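Side-chain contact in shikimate kinase (Aquifex aeolicus, PDB 2PT5), which probably catalyses the magnesium-dependent transfer of a phosphate from ATP to the 3-hydroxyl of shikimate, a late step on the route to chorismate: residues L58-L63 against N83-N88. Numbering follows the deposited sequence.
Sequences LEFEVL and NEEALN
Two helices of the P-loop kinase fold, 52-66 and 84-91, meet here where F60 reaches across to A86. Their segments 58-63 and 84-88 run nearly parallel, with axes 1° apart that come no closer than 11.1 Å, and the F60 ring fills part of the separation. F60 spans it because its CG stands anti to the backbone N (chi1 -165°), which carries the ring to the neighbouring helix. There the methyl CB of A86 sits over one ring face, 4.0 Å from the centroid and offset toward CE1 and CD1, in a CH-pi contact, while ring atom CZ comes to 3.6 Å from A86 CA. Alanine suits this place, since its small side chain lets the ring lie close to the backbone. One turn on, L63, a suitably apolar neighbour, brings its CD2 branch to 4.1 Å from A86 CB. At the ring edge E85 OE1 lies 3.2 Å from F60 CE2, its carboxylate plane turned 34° from the ring; the slightly positive CH rim probably suits this oxygen. K64 adds a cation-pi contact to the ring. N83 caps the second helix, its OD1 accepting from A86 N at 3.0 Å. Were F60 replaced by an alanine, the A86 methyl would probably lose its aromatic cover and the helices would be less well joined. Helix 52-66 leads into strand 72-75 and helix 84-91 follows it, neighbouring connections in the parallel sheet of the P-loop kinase fold.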
ATOM      1  N   LEU A  58       8.656  12.813  -0.487  1.00 51.26           N
ATOM      2  CA  LEU A  58       9.664  11.863  -0.932  1.00 48.19           C
ATOM      3  C   LEU A  58       9.027  10.571  -1.461  1.00 49.22           C
ATOM      4  O   LEU A  58       9.378  10.089  -2.546  1.00 46.19           O
ATOM      5  CB  LEU A  58      10.604  11.520   0.227  1.00 54.54           C
ATOM      6  CG  LEU A  58      12.051  11.129  -0.083  1.00 58.34           C
ATOM      7  CD1 LEU A  58      12.643  10.459   1.146  1.00 59.73           C
ATOM      8  CD2 LEU A  58      12.124  10.191  -1.278  1.00 61.46           C
ATOM      9  N   GLU A  59       8.093  10.006  -0.700  1.00 47.13           N
ATOM     10  CA  GLU A  59       7.463   8.763  -1.117  1.00 47.97           C
ATOM     11  C   GLU A  59       6.667   8.958  -2.409  1.00 47.48           C
ATOM     12  O   GLU A  59       6.550   8.039  -3.222  1.00 39.98           O
ATOM     13  CB  GLU A  59       6.579   8.191   0.004  1.00 47.89           C
ATOM     14  CG  GLU A  59       5.338   8.994   0.344  1.00 54.91           C
ATOM     15  CD  GLU A  59       4.596   8.434   1.555  1.00 61.13           C
ATOM     16  OE1 GLU A  59       3.508   8.962   1.877  1.00 63.11           O
ATOM     17  OE2 GLU A  59       5.097   7.473   2.185  1.00 55.17           O
ATOM     18  N   PHE A  60       6.132  10.157  -2.618  1.00 47.23           N
ATOM     19  CA  PHE A  60       5.390  10.386  -3.847  1.00 47.43           C
ATOM     20  C   PHE A  60       6.397  10.443  -5.000  1.00 47.88           C
ATOM     21  O   PHE A  60       6.146   9.916  -6.085  1.00 46.17           O
ATOM     22  CB  PHE A  60       4.584  11.681  -3.771  1.00 47.90           C
ATOM     23  CG  PHE A  60       3.541  11.804  -4.847  1.00 45.66           C
ATOM     24  CD1 PHE A  60       3.307  10.758  -5.736  1.00 44.71           C
ATOM     25  CD2 PHE A  60       2.795  12.967  -4.975  1.00 50.05           C
ATOM     26  CE1 PHE A  60       2.353  10.866  -6.736  1.00 37.52           C
ATOM     27  CE2 PHE A  60       1.833  13.084  -5.974  1.00 48.05           C
ATOM     28  CZ  PHE A  60       1.615  12.029  -6.856  1.00 46.59           C
ATOM     29  N   GLU A  61       7.544  11.068  -4.755  1.00 48.58           N
ATOM     30  CA  GLU A  61       8.593  11.158  -5.767  1.00 50.05           C
ATOM     31  C   GLU A  61       9.037   9.750  -6.134  1.00 47.01           C
ATOM     32  O   GLU A  61       9.178   9.412  -7.314  1.00 43.85           O
ATOM     33  CB  GLU A  61       9.804  11.928  -5.231  1.00 59.77           C
ATOM     34  CG  GLU A  61      11.050  11.784  -6.111  1.00 74.07           C
ATOM     35  CD  GLU A  61      12.317  12.340  -5.472  1.00 81.90           C
ATOM     36  OE1 GLU A  61      13.407  12.135  -6.049  1.00 83.86           O
ATOM     37  OE2 GLU A  61      12.225  12.981  -4.400  1.00 86.81           O
ATOM     38  N   VAL A  62       9.259   8.934  -5.107  1.00 41.28           N
ATOM     39  CA  VAL A  62       9.696   7.563  -5.307  1.00 39.49           C
ATOM     40  C   VAL A  62       8.653   6.782  -6.099  1.00 39.02           C
ATOM     41  O   VAL A  62       8.997   5.941  -6.933  1.00 35.06           O
ATOM     42  CB  VAL A  62       9.953   6.863  -3.953  1.00 38.06           C
ATOM     43  CG1 VAL A  62      10.305   5.413  -4.174  1.00 29.79           C
ATOM     44  CG2 VAL A  62      11.083   7.573  -3.211  1.00 43.20           C
ATOM     45  N   LEU A  63       7.381   7.066  -5.834  1.00 36.39           N
ATOM     46  CA  LEU A  63       6.302   6.385  -6.527  1.00 37.40           C
ATOM     47  C   LEU A  63       6.402   6.669  -8.015  1.00 40.10           C
ATOM     48  O   LEU A  63       6.350   5.747  -8.835  1.00 39.33           O
ATOM     49  CB  LEU A  63       4.944   6.860  -6.010  1.00 34.49           C
ATOM     50  CG  LEU A  63       3.731   6.308  -6.756  1.00 36.42           C
ATOM     51  CD1 LEU A  63       3.684   4.788  -6.602  1.00 37.38           C
ATOM     52  CD2 LEU A  63       2.449   6.952  -6.202  1.00 41.59           C
ATOM     53  N   ASN A  83      -3.537   8.950  -0.172  1.00 42.63           N
ATOM     54  CA  ASN A  83      -3.264  10.257  -0.786  1.00 42.53           C
ATOM     55  C   ASN A  83      -3.952  10.288  -2.156  1.00 43.71           C
ATOM     56  O   ASN A  83      -3.468   9.692  -3.118  1.00 42.45           O
ATOM     57  CB  ASN A  83      -1.749  10.436  -0.951  1.00 39.02           C
ATOM     58  CG  ASN A  83      -1.366  11.801  -1.498  1.00 42.03           C
ATOM     59  OD1 ASN A  83      -1.945  12.283  -2.464  1.00 41.92           O
ATOM     60  ND2 ASN A  83      -0.365  12.424  -0.882  1.00 42.96           N
ATOM     61  N   GLU A  84      -5.080  10.985  -2.245  1.00 46.08           N
ATOM     62  CA  GLU A  84      -5.830  11.050  -3.490  1.00 45.04           C
ATOM     63  C   GLU A  84      -5.043  11.530  -4.706  1.00 46.93           C
ATOM     64  O   GLU A  84      -5.261  11.052  -5.820  1.00 44.79           O
ATOM     65  CB  GLU A  84      -7.093  11.889  -3.290  1.00 49.34           C
ATOM     66  CG  GLU A  84      -8.131  11.162  -2.441  1.00 52.73           C
ATOM     67  CD  GLU A  84      -9.478  11.844  -2.441  1.00 50.94           C
ATOM     68  OE1 GLU A  84      -9.711  12.706  -1.567  1.00 40.09           O
ATOM     69  OE2 GLU A  84     -10.298  11.515  -3.326  1.00 52.67           O
ATOM     70  N   GLU A  85      -4.119  12.458  -4.512  1.00 43.35           N
ATOM     71  CA  GLU A  85      -3.330  12.912  -5.645  1.00 47.82           C
ATOM     72  C   GLU A  85      -2.527  11.711  -6.147  1.00 45.89           C
ATOM     73  O   GLU A  85      -2.578  11.356  -7.327  1.00 43.27           O
ATOM     74  CB  GLU A  85      -2.384  14.036  -5.228  1.00 52.47           C
ATOM     75  CG  GLU A  85      -1.808  14.817  -6.398  1.00 61.83           C
ATOM     76  CD  GLU A  85      -0.999  16.021  -5.952  1.00 68.94           C
ATOM     77  OE1 GLU A  85       0.205  15.862  -5.652  1.00 69.69           O
ATOM     78  OE2 GLU A  85      -1.574  17.128  -5.888  1.00 74.16           O
ATOM     79  N   ALA A  86      -1.785  11.086  -5.237  1.00 41.21           N
ATOM     80  CA  ALA A  86      -0.978   9.924  -5.576  1.00 41.13           C
ATOM     81  C   ALA A  86      -1.857   8.817  -6.142  1.00 39.04           C
ATOM     82  O   ALA A  86      -1.439   8.082  -7.038  1.00 41.37           O
ATOM     83  CB  ALA A  86      -0.233   9.424  -4.340  1.00 44.94           C
ATOM     84  N   LEU A  87      -3.076   8.699  -5.630  1.00 37.65           N
ATOM     85  CA  LEU A  87      -3.982   7.665  -6.109  1.00 39.00           C
ATOM     86  C   LEU A  87      -4.417   7.960  -7.543  1.00 41.77           C
ATOM     87  O   LEU A  87      -4.484   7.053  -8.375  1.00 36.45           O
ATOM     88  CB  LEU A  87      -5.201   7.548  -5.184  1.00 36.69           C
ATOM     89  CG  LEU A  87      -6.188   6.392  -5.411  1.00 38.96           C
ATOM     90  CD1 LEU A  87      -5.466   5.043  -5.444  1.00 36.55           C
ATOM     91  CD2 LEU A  87      -7.219   6.406  -4.298  1.00 40.54           C
ATOM     92  N   ASN A  88      -4.706   9.227  -7.838  1.00 42.22           N
ATOM     93  CA  ASN A  88      -5.114   9.594  -9.191  1.00 41.32           C
ATOM     94  C   ASN A  88      -3.945   9.421 -10.147  1.00 39.80           C
ATOM     95  O   ASN A  88      -4.131   9.052 -11.306  1.00 40.74           O
ATOM     96  CB  ASN A  88      -5.639  11.026  -9.231  1.00 46.86           C
ATOM     97  CG  ASN A  88      -7.063  11.124  -8.735  1.00 52.33           C
ATOM     98  OD1 ASN A  88      -7.939  10.384  -9.191  1.00 56.92           O
ATOM     99  ND2 ASN A  88      -7.310  12.035  -7.801  1.00 52.38           N
TER